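Local atomic coordinates of membrane-bound lytic murein transglycosylase A (Burkholderia pseudomallei, PDB entry 6QK4), a protein that probably cleaves the beta-1,4 linkage between N-acetylmuramic acid and N-acetylglucosamine in peptidoglycan, forming a 1,6-anhydro bond in the N-acetylmuramic acid residue. Residues A[18-23]-A[96-101]; A[24-29]-A[89-94]; A[284-289]-A[339-344]. One frame throughout, in Å; residues are numbered along the deposited sequence.

Contact 1. Residues A[18-23]-A[96-101]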
loop_
_atom_site.group_PDB
_atom_site.type_symbol
_atom_site.label_atom_id
_atom_site.label_comp_id
_atom_site.label_asym_id
_atom_site.label_seq_id
_atom_site.Cartn_x
_atom_site.Cartn_y
_atom_site.Cartn_z
ATOM N N GLY A 18 1.634 -13.908 -22.042
ATOM C CA GLY A 18 1.820 -13.496 -23.421
ATOM C C GLY A 18 0.589 -13.551 -24.283
ATOM O O GLY A 18 0.709 -13.484 -25.504
ATOM N N GLN A 19 -0.606 -13.622 -23.693
ATOM C CA GLN A 19 -1.801 -13.592 -24.548
ATOM C C GLN A 19 -2.172 -12.170 -24.992
ATOM O O GLN A 19 -1.788 -11.163 -24.395
ATOM C CB GLN A 19 -2.987 -14.229 -23.836
ATOM C CG GLN A 19 -2.693 -15.760 -23.521
ATOM C CD GLN A 19 -3.738 -16.384 -22.615
ATOM O OE1 GLN A 19 -4.226 -15.741 -21.704
ATOM N NE2 GLN A 19 -4.122 -17.662 -22.900
ATOM N N ILE A 20 -2.884 -12.104 -26.108
ATOM C CA ILE A 20 -3.245 -10.797 -26.685
ATOM C C ILE A 20 -4.713 -10.776 -27.065
ATOM O O ILE A 20 -5.389 -11.803 -27.195
ATOM C CB ILE A 20 -2.379 -10.445 -27.915
ATOM C CG1 ILE A 20 -2.697 -11.414 -29.044
ATOM C CG2 ILE A 20 -0.844 -10.430 -27.576
ATOM C CD1 ILE A 20 -2.010 -11.058 -30.374
ATOM N N ALA A 21 -5.226 -9.553 -27.240
ATOM C CA ALA A 21 -6.639 -9.354 -27.529
ATOM C C ALA A 21 -6.803 -8.234 -28.562
ATOM O O ALA A 21 -5.963 -7.341 -28.680
ATOM C CB ALA A 21 -7.457 -8.984 -26.266
ATOM N N ALA A 22 -7.906 -8.314 -29.322
ATOM C CA ALA A 22 -8.184 -7.404 -30.440
ATOM C C ALA A 22 -8.878 -6.107 -30.013
ATOM O O ALA A 22 -8.929 -5.156 -30.802
ATOM C CB ALA A 22 -9.047 -8.168 -31.453
ATOM N N ALA A 23 -9.359 -6.018 -28.773
ATOM C CA ALA A 23 -10.024 -4.821 -28.269
ATOM C C ALA A 23 -9.507 -4.490 -26.878
ATOM O O ALA A 23 -9.044 -5.366 -26.131
ATOM C CB ALA A 23 -11.548 -5.012 -28.227
ATOM N N ASP A 96 -1.454 -1.729 -26.675
ATOM C CA ASP A 96 -0.748 -2.494 -27.695
ATOM C C ASP A 96 -1.341 -3.903 -27.908
ATOM O O ASP A 96 -0.772 -4.706 -28.657
ATOM C CB ASP A 96 0.738 -2.557 -27.355
ATOM C CG ASP A 96 1.045 -3.382 -26.116
ATOM O OD1 ASP A 96 0.153 -4.027 -25.546
ATOM O OD2 ASP A 96 2.222 -3.385 -25.712
ATOM N N GLY A 97 -2.481 -4.215 -27.291
ATOM C CA GLY A 97 -3.128 -5.514 -27.431
ATOM C C GLY A 97 -2.723 -6.585 -26.409
ATOM O O GLY A 97 -3.419 -7.608 -26.287
ATOM N N THR A 98 -1.671 -6.360 -25.633
ATOM C CA THR A 98 -1.194 -7.410 -24.705
ATOM C C THR A 98 -2.085 -7.435 -23.470
ATOM O O THR A 98 -2.580 -6.401 -23.025
ATOM C CB THR A 98 0.265 -7.215 -24.285
ATOM O OG1 THR A 98 0.486 -5.950 -23.616
ATOM C CG2 THR A 98 1.218 -7.349 -25.455
ATOM N N LEU A 99 -2.271 -8.629 -22.895
ATOM C CA LEU A 99 -3.084 -8.731 -21.679
ATOM C C LEU A 99 -2.248 -8.726 -20.410
ATOM O O LEU A 99 -2.773 -8.323 -19.378
ATOM C CB LEU A 99 -3.943 -10.015 -21.684
ATOM C CG LEU A 99 -4.981 -10.079 -22.858
ATOM C CD1 LEU A 99 -5.668 -11.433 -22.846
ATOM C CD2 LEU A 99 -6.040 -9.001 -22.606
ATOM N N ASP A 100 -0.939 -9.025 -20.495
ATOM C CA ASP A 100 -0.078 -8.998 -19.306
ATOM C C ASP A 100 0.194 -7.573 -18.835
ATOM O O ASP A 100 0.494 -6.668 -19.653
ATOM C CB ASP A 100 1.313 -9.627 -19.604
ATOM C CG ASP A 100 1.277 -11.132 -19.744
ATOM O OD1 ASP A 100 0.403 -11.795 -19.194
ATOM O OD2 ASP A 100 2.224 -11.637 -20.381
ATOM N N GLY A 101 0.152 -7.382 -17.496
ATOM C CA GLY A 101 0.602 -6.114 -16.925
ATOM C C GLY A 101 1.173 -6.279 -15.533
ATOM O O GLY A 101 1.176 -7.371 -14.980
HETATM O O HOH W 1 0.400 -10.431 -22.675
#

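Contact 2. Residues A[24-29]-A[89-94]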
loop_
_atom_site.group_PDB
_atom_site.type_symbol
_atom_site.label_atom_id
_atom_site.label_comp_id
_atom_site.label_asym_id
_atom_site.label_seq_id
_atom_site.Cartn_x
_atom_site.Cartn_y
_atom_site.Cartn_z
ATOM N N ARG A 24 -9.630 -3.207 -26.528
ATOM C CA ARG A 24 -9.293 -2.720 -25.179
ATOM C C ARG A 24 -10.166 -3.378 -24.087
ATOM O O ARG A 24 -9.655 -3.788 -23.015
ATOM C CB ARG A 24 -9.476 -1.201 -25.178
ATOM C CG ARG A 24 -9.465 -0.535 -23.803
ATOM C CD ARG A 24 -8.066 -0.502 -23.275
ATOM N NE ARG A 24 -7.731 0.763 -22.565
ATOM C CZ ARG A 24 -6.515 1.060 -22.131
ATOM N NH1 ARG A 24 -5.507 0.176 -22.277
ATOM N NH2 ARG A 24 -6.286 2.252 -21.528
ATOM N N LEU A 25 -11.472 -3.477 -24.319
ATOM C CA LEU A 25 -12.434 -4.113 -23.414
ATOM C C LEU A 25 -13.255 -5.154 -24.162
ATOM O O LEU A 25 -13.958 -4.811 -25.118
ATOM C CB LEU A 25 -13.384 -3.084 -22.763
ATOM C CG LEU A 25 -12.697 -2.210 -21.696
ATOM C CD1 LEU A 25 -13.506 -0.891 -21.489
ATOM C CD2 LEU A 25 -12.508 -2.981 -20.341
ATOM N N THR A 26 -13.251 -6.382 -23.666
ATOM C CA THR A 26 -13.980 -7.486 -24.304
ATOM C C THR A 26 -14.905 -8.098 -23.270
ATOM O O THR A 26 -14.422 -8.731 -22.306
ATOM C CB THR A 26 -13.037 -8.565 -24.831
ATOM O OG1 THR A 26 -12.033 -7.985 -25.669
ATOM C CG2 THR A 26 -13.880 -9.602 -25.649
ATOM N N PRO A 27 -16.231 -7.991 -23.411
ATOM C CA PRO A 27 -17.121 -8.672 -22.454
ATOM C C PRO A 27 -16.970 -10.183 -22.500
ATOM O O PRO A 27 -16.855 -10.794 -23.573
ATOM C CB PRO A 27 -18.534 -8.259 -22.921
ATOM C CG PRO A 27 -18.344 -8.043 -24.459
ATOM C CD PRO A 27 -16.953 -7.387 -24.571
ATOM N N VAL A 28 -16.979 -10.799 -21.325
ATOM C CA VAL A 28 -16.888 -12.255 -21.223
ATOM C C VAL A 28 -17.917 -12.731 -20.199
ATOM O O VAL A 28 -18.505 -11.953 -19.461
ATOM C CB VAL A 28 -15.476 -12.727 -20.850
ATOM C CG1 VAL A 28 -14.427 -12.223 -21.836
ATOM C CG2 VAL A 28 -15.129 -12.206 -19.416
ATOM N N ALA A 29 -18.188 -14.053 -20.199
ATOM C CA ALA A 29 -19.060 -14.578 -19.169
ATOM C C ALA A 29 -18.277 -14.722 -17.864
ATOM O O ALA A 29 -17.051 -14.848 -17.872
ATOM C CB ALA A 29 -19.600 -15.970 -19.568
ATOM N N PRO A 89 -18.222 -8.691 -16.486
ATOM C CA PRO A 89 -16.768 -8.513 -16.560
ATOM C C PRO A 89 -16.254 -8.334 -17.988
ATOM O O PRO A 89 -16.710 -8.985 -18.926
ATOM C CB PRO A 89 -16.251 -9.821 -15.931
ATOM C CG PRO A 89 -17.309 -10.907 -16.419
ATOM C CD PRO A 89 -18.630 -10.112 -16.547
ATOM N N PHE A 90 -15.258 -7.447 -18.155
ATOM C CA PHE A 90 -14.664 -7.165 -19.459
ATOM C C PHE A 90 -13.175 -7.428 -19.377
ATOM O O PHE A 90 -12.462 -6.736 -18.640
ATOM C CB PHE A 90 -14.856 -5.720 -19.925
ATOM C CG PHE A 90 -16.287 -5.397 -20.326
ATOM C CD1 PHE A 90 -17.253 -5.303 -19.343
ATOM C CD2 PHE A 90 -16.653 -5.138 -21.673
ATOM C CE1 PHE A 90 -18.577 -5.020 -19.652
ATOM C CE2 PHE A 90 -17.993 -4.812 -21.973
ATOM C CZ PHE A 90 -18.937 -4.781 -20.958
ATOM N N GLN A 91 -12.703 -8.391 -20.150
ATOM C CA GLN A 91 -11.243 -8.599 -20.233
ATOM C C GLN A 91 -10.552 -7.315 -20.710
ATOM O O GLN A 91 -10.994 -6.691 -21.675
ATOM C CB GLN A 91 -10.978 -9.799 -21.184
ATOM C CG GLN A 91 -9.519 -9.899 -21.636
ATOM C CD GLN A 91 -9.398 -10.782 -22.841
ATOM O OE1 GLN A 91 -9.285 -11.998 -22.703
ATOM N NE2 GLN A 91 -9.424 -10.185 -24.016
ATOM N N PHE A 92 -9.504 -6.863 -19.977
ATOM C CA PHE A 92 -8.902 -5.542 -20.185
ATOM C C PHE A 92 -7.512 -5.690 -20.781
ATOM O O PHE A 92 -6.658 -6.393 -20.210
ATOM C CB PHE A 92 -8.808 -4.843 -18.840
ATOM C CG PHE A 92 -8.320 -3.418 -18.908
ATOM C CD1 PHE A 92 -8.861 -2.532 -19.824
ATOM C CD2 PHE A 92 -7.347 -2.975 -18.022
ATOM C CE1 PHE A 92 -8.434 -1.172 -19.848
ATOM C CE2 PHE A 92 -6.894 -1.636 -18.079
ATOM C CZ PHE A 92 -7.445 -0.741 -18.977
ATOM N N ALA A 93 -7.285 -5.063 -21.935
ATOM C CA ALA A 93 -5.971 -5.129 -22.548
ATOM C C ALA A 93 -5.263 -3.777 -22.586
ATOM O O ALA A 93 -5.893 -2.706 -22.607
ATOM C CB ALA A 93 -6.074 -5.685 -23.970
ATOM N N ASN A 94 -3.933 -3.849 -22.614
ATOM C CA ASN A 94 -3.096 -2.683 -22.905
ATOM C C ASN A 94 -3.374 -2.149 -24.318
ATOM O O ASN A 94 -3.888 -2.842 -25.187
ATOM C CB ASN A 94 -1.622 -3.069 -22.798
ATOM C CG ASN A 94 -1.204 -3.317 -21.382
ATOM O OD1 ASN A 94 -1.400 -2.450 -20.530
ATOM N ND2 ASN A 94 -0.657 -4.520 -21.111
HETATM O O HOH W 2 -9.879 -7.145 -24.142
#

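Contact 3. Residues A[284-289]-A[339-344]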
loop_
_atom_site.group_PDB
_atom_site.type_symbol
_atom_site.label_atom_id
_atom_site.label_comp_id
_atom_site.label_asym_id
_atom_site.label_seq_id
_atom_site.Cartn_x
_atom_site.Cartn_y
_atom_site.Cartn_z
ATOM N N THR A 284 -13.992 1.793 -10.422
ATOM C CA THR A 284 -14.157 0.565 -11.227
ATOM C C THR A 284 -13.792 -0.626 -10.362
ATOM O O THR A 284 -12.677 -0.666 -9.817
ATOM C CB THR A 284 -13.241 0.576 -12.469
ATOM O OG1 THR A 284 -13.440 1.802 -13.217
ATOM C CG2 THR A 284 -13.517 -0.644 -13.360
ATOM N N PRO A 285 -14.658 -1.624 -10.230
ATOM C CA PRO A 285 -14.208 -2.899 -9.648
ATOM C C PRO A 285 -13.391 -3.657 -10.686
ATOM O O PRO A 285 -13.672 -3.594 -11.879
ATOM C CB PRO A 285 -15.524 -3.655 -9.345
ATOM C CG PRO A 285 -16.654 -2.599 -9.612
ATOM C CD PRO A 285 -16.067 -1.673 -10.679
ATOM N N VAL A 286 -12.362 -4.379 -10.228
ATOM C CA VAL A 286 -11.389 -5.031 -11.102
ATOM C C VAL A 286 -11.178 -6.435 -10.545
ATOM O O VAL A 286 -10.888 -6.590 -9.352
ATOM C CB VAL A 286 -10.018 -4.317 -11.126
ATOM C CG1 VAL A 286 -9.035 -5.040 -12.113
ATOM C CG2 VAL A 286 -10.184 -2.851 -11.557
ATOM N N PHE A 287 -11.284 -7.470 -11.413
ATOM C CA PHE A 287 -10.863 -8.780 -10.958
ATOM C C PHE A 287 -9.405 -8.931 -11.354
ATOM O O PHE A 287 -9.071 -8.771 -12.540
ATOM C CB PHE A 287 -11.725 -9.930 -11.520
ATOM C CG PHE A 287 -11.443 -11.206 -10.749
ATOM C CD1 PHE A 287 -11.969 -11.364 -9.478
ATOM C CD2 PHE A 287 -10.528 -12.143 -11.217
ATOM C CE1 PHE A 287 -11.696 -12.441 -8.722
ATOM C CE2 PHE A 287 -10.200 -13.279 -10.414
ATOM C CZ PHE A 287 -10.757 -13.402 -9.145
ATOM N N LEU A 288 -8.540 -9.138 -10.348
ATOM C CA LEU A 288 -7.102 -9.154 -10.516
ATOM C C LEU A 288 -6.599 -10.594 -10.386
ATOM O O LEU A 288 -6.847 -11.237 -9.381
ATOM C CB LEU A 288 -6.461 -8.231 -9.448
ATOM C CG LEU A 288 -4.967 -7.983 -9.575
ATOM C CD1 LEU A 288 -4.588 -7.370 -10.926
ATOM C CD2 LEU A 288 -4.494 -7.053 -8.407
ATOM N N GLN A 289 -5.855 -11.056 -11.389
ATOM C CA GLN A 289 -5.204 -12.357 -11.340
ATOM C C GLN A 289 -3.709 -12.102 -11.344
ATOM O O GLN A 289 -3.199 -11.482 -12.283
ATOM C CB GLN A 289 -5.625 -13.169 -12.557
ATOM C CG GLN A 289 -4.875 -14.560 -12.597
ATOM C CD GLN A 289 -5.335 -15.372 -13.797
ATOM O OE1 GLN A 289 -5.850 -14.813 -14.784
ATOM N NE2 GLN A 289 -5.175 -16.679 -13.718
ATOM N N GLY A 339 0.454 -9.761 -14.033
ATOM C CA GLY A 339 -0.973 -9.775 -13.723
ATOM C C GLY A 339 -1.888 -9.651 -14.927
ATOM O O GLY A 339 -1.483 -9.235 -16.018
ATOM N N ARG A 340 -3.143 -10.031 -14.693
ATOM C CA ARG A 340 -4.255 -9.909 -15.659
ATOM C C ARG A 340 -5.460 -9.236 -14.986
ATOM O O ARG A 340 -5.730 -9.425 -13.781
ATOM C CB ARG A 340 -4.697 -11.279 -16.167
ATOM C CG ARG A 340 -3.640 -11.973 -17.005
ATOM C CD ARG A 340 -3.405 -11.238 -18.330
ATOM N NE ARG A 340 -2.337 -11.905 -19.117
ATOM C CZ ARG A 340 -2.503 -12.966 -19.940
ATOM N NH1 ARG A 340 -3.703 -13.563 -20.077
ATOM N NH2 ARG A 340 -1.400 -13.467 -20.561
ATOM N N MET A 341 -6.225 -8.489 -15.769
ATOM C CA MET A 341 -7.365 -7.730 -15.226
ATOM C C MET A 341 -8.621 -7.936 -16.049
ATOM O O MET A 341 -8.554 -8.043 -17.280
ATOM C CB MET A 341 -7.096 -6.198 -15.214
ATOM C CG MET A 341 -6.120 -5.861 -14.169
ATOM S SD MET A 341 -5.905 -4.022 -14.381
ATOM C CE MET A 341 -4.810 -3.758 -12.997
ATOM N N TRP A 342 -9.760 -7.957 -15.351
ATOM C CA TRP A 342 -11.082 -7.736 -15.929
ATOM C C TRP A 342 -11.730 -6.564 -15.213
ATOM O O TRP A 342 -11.774 -6.546 -13.971
ATOM C CB TRP A 342 -11.987 -8.975 -15.744
ATOM C CG TRP A 342 -11.448 -10.197 -16.483
ATOM C CD1 TRP A 342 -11.959 -10.721 -17.640
ATOM C CD2 TRP A 342 -10.273 -11.002 -16.157
ATOM N NE1 TRP A 342 -11.175 -11.827 -18.050
ATOM C CE2 TRP A 342 -10.127 -11.967 -17.180
ATOM C CE3 TRP A 342 -9.305 -10.945 -15.129
ATOM C CZ2 TRP A 342 -9.107 -12.954 -17.161
ATOM C CZ3 TRP A 342 -8.229 -11.903 -15.145
ATOM C CH2 TRP A 342 -8.170 -12.897 -16.160
ATOM N N LEU A 343 -12.266 -5.602 -15.977
ATOM C CA LEU A 343 -13.012 -4.489 -15.387
ATOM C C LEU A 343 -14.488 -4.857 -15.320
ATOM O O LEU A 343 -15.039 -5.420 -16.274
ATOM C CB LEU A 343 -12.835 -3.233 -16.237
ATOM C CG LEU A 343 -11.424 -2.738 -16.541
ATOM C CD1 LEU A 343 -11.445 -1.264 -16.971
ATOM C CD2 LEU A 343 -10.506 -2.818 -15.380
ATOM N N LEU A 344 -15.118 -4.590 -14.198
ATOM C CA LEU A 344 -16.552 -4.828 -14.079
ATOM C C LEU A 344 -17.310 -3.533 -14.382
ATOM O O LEU A 344 -16.932 -2.472 -13.900
ATOM C CB LEU A 344 -16.934 -5.264 -12.669
ATOM C CG LEU A 344 -16.591 -6.704 -12.230
ATOM C CD1 LEU A 344 -15.163 -6.969 -12.263
ATOM C CD2 LEU A 344 -17.107 -6.893 -10.867
#

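Contact 1. Residues A[18-23]-A[96-101]
Backbone hydrogen bonds carry most of this surface contact, where the chain leading to strand 25-27 runs roughly against the loop that follows strand 87-92. Leu99 N donates to Gln19 O at 3.0 Å, and Ala21 N donates to Gly97 O at 2.8 Å; both donors lie in the plane of the carbonyl they meet. Ile20 and Thr98 sit between these two bonds as a single beta bridge, their CA atoms 4.4 Å apart. Gln19 O also accepts from a water that in turn accepts from Asp100 N, so one carbonyl is gripped by the Leu99 amide and by solvent.

Two carboxylates add side-chain bonds. Asp100 swings its CG anti to its own carbonyl carbon (chi1 -73°), and OD2 takes the amide of Gly18 at 2.9 Å from above the carboxylate plane. The other oxygen, OD1, is held by a salt bridge to Arg340 and by Asn338; Arg340 also bonds Gln19 OE1, so the same guanidinium ties down a side chain of each segment. Within residues 96-101, Asp96 OD1 receives both Thr98 N, at 3.0 Å, and Thr98 OG1, the latter on its syn lone pair.

Apolar contact is modest and centres on Leu99, the buried residue here. Its CG lies close to Gln19 O, and its two methyls part: CD1 goes to Gln19 CB at 4.0 Å and CD2 to Ala21 CB at 3.9 Å. Ile20 instead directs its CB bond away from the other segment, although CB itself rests against Gly97 O.

Gly97, with phi at +90°, lies inside the turn closed by Asp96 OD1 and Thr98 N. The arrangement is thus an Asx turn, its last residue Thr98 paired with Ile20 of a passing loop in an isolated beta bridge.

Contact 2. Residues A[24-29]-A[89-94]
The CE1 corner of the Phe92 ring sits over one face of the Arg24 guanidinium, offset toward its rim and 3.4 Å from Arg24 NE, with the two planes inclined by 50°. Near the edge of the guanidinium is Ala93 O, which accepts from Arg24 NH1 at 2.9 Å on a carbonyl lone pair. Arg24 gets there by placing CG anti to its backbone N (chi1 168°) and then bending at chi2 and chi3, so that the chain runs alongside Phe92. Over one face of the Phe90 ring sits Pro27, whose CB makes a CH-pi contact 4.0 Å from the ring centroid.

Between the two aromatic residues, Leu25 drops CD2 onto Phe90 CB at 3.6 Å and onto Phe92 CD1, filling the same side of the sheet as Pro27. Thr26 and Gln91 occupy the other side and lie side by side; a water accepts from Thr26 OG1 and Gln91 NE2 and donates to Gln91 O.

The backbones pair antiparallel. Thr26 and Gln91 form the hydrogen-bonded pair, with Gln91 N reaching Thr26 O at 2.8 Å from above the carbonyl plane. Beyond them, Ala93 N bonds Arg24 O at 2.9 Å, and Val28 N meets Pro89 O at 3.0 Å nearly along the C=O axis.

Strand 25-27 is short and lies along one side of strand 87-92. Strand 336-346 takes the other backbone edge of strand 87-92, through Phe90 to Leu343 and Phe92 to Met341, while Phe345 meets Phe90 edge-to-face.

Contact 3. Residues A[284-289]-A[339-344]
Strands 285-291 and 336-346 are antiparallel neighbours within the 3D domain, a family related to the double-psi beta-barrels, and every residue of this contact is buried. Phe287 and Trp342 exchange backbone bonds, Phe287 N to Trp342 O at 2.8 Å and Trp342 N to Phe287 O at 3.0 Å; Gln289 and Arg340 do the same. Leu344 N prolongs the pairing almost straight (177°) onto Pro285 O at 2.9 Å.

Val286, Leu288, Met341 and Leu343 share one face of the sheet. Met341, extended beyond CG, touches both Val286 CG1 (3.7 Å) and Leu288 CD1 with its CG, while Val286 turns CG2 to Leu343 CD2. From strand 317-324, Tyr320 packs on Leu288 and Ala318 on Met341.

Phe287, Gln289, Arg340 and Trp342 lie on the other face. Arg340 bends at chi2 and leads its guanidinium away from the strand, to Asp100. The indole stands beside its neighbours edge-on: CE3 approaches Phe287 O in the ring plane at 3.4 Å. Gln289, fully extended from a CG anti to its backbone N (chi1 177°), runs alongside the indole and brings OE1 to 3.3 Å from the Trp342 CH2 edge.

In the fold
Along the chain contact 1 encloses contact 2, residues 24-29 and 89-94 falling between its own two segments, and contact 3 follows both. The centres of contacts 2 and 3 are about 9 Å apart, those of contacts 1 and 2 about 10 Å, and those of contacts 1 and 3 about 14 Å. Contacts 2 and 3 share one sheet region: strands run in the order 25-27, 87-92, 336-346, 285-291. Contact 1 lies at the loop end of this array and also touches contact 3, where Leu99 O packs on Arg340 CD. Segments from near the start of the chain and from near its end thus build one neighbourhood of the fold.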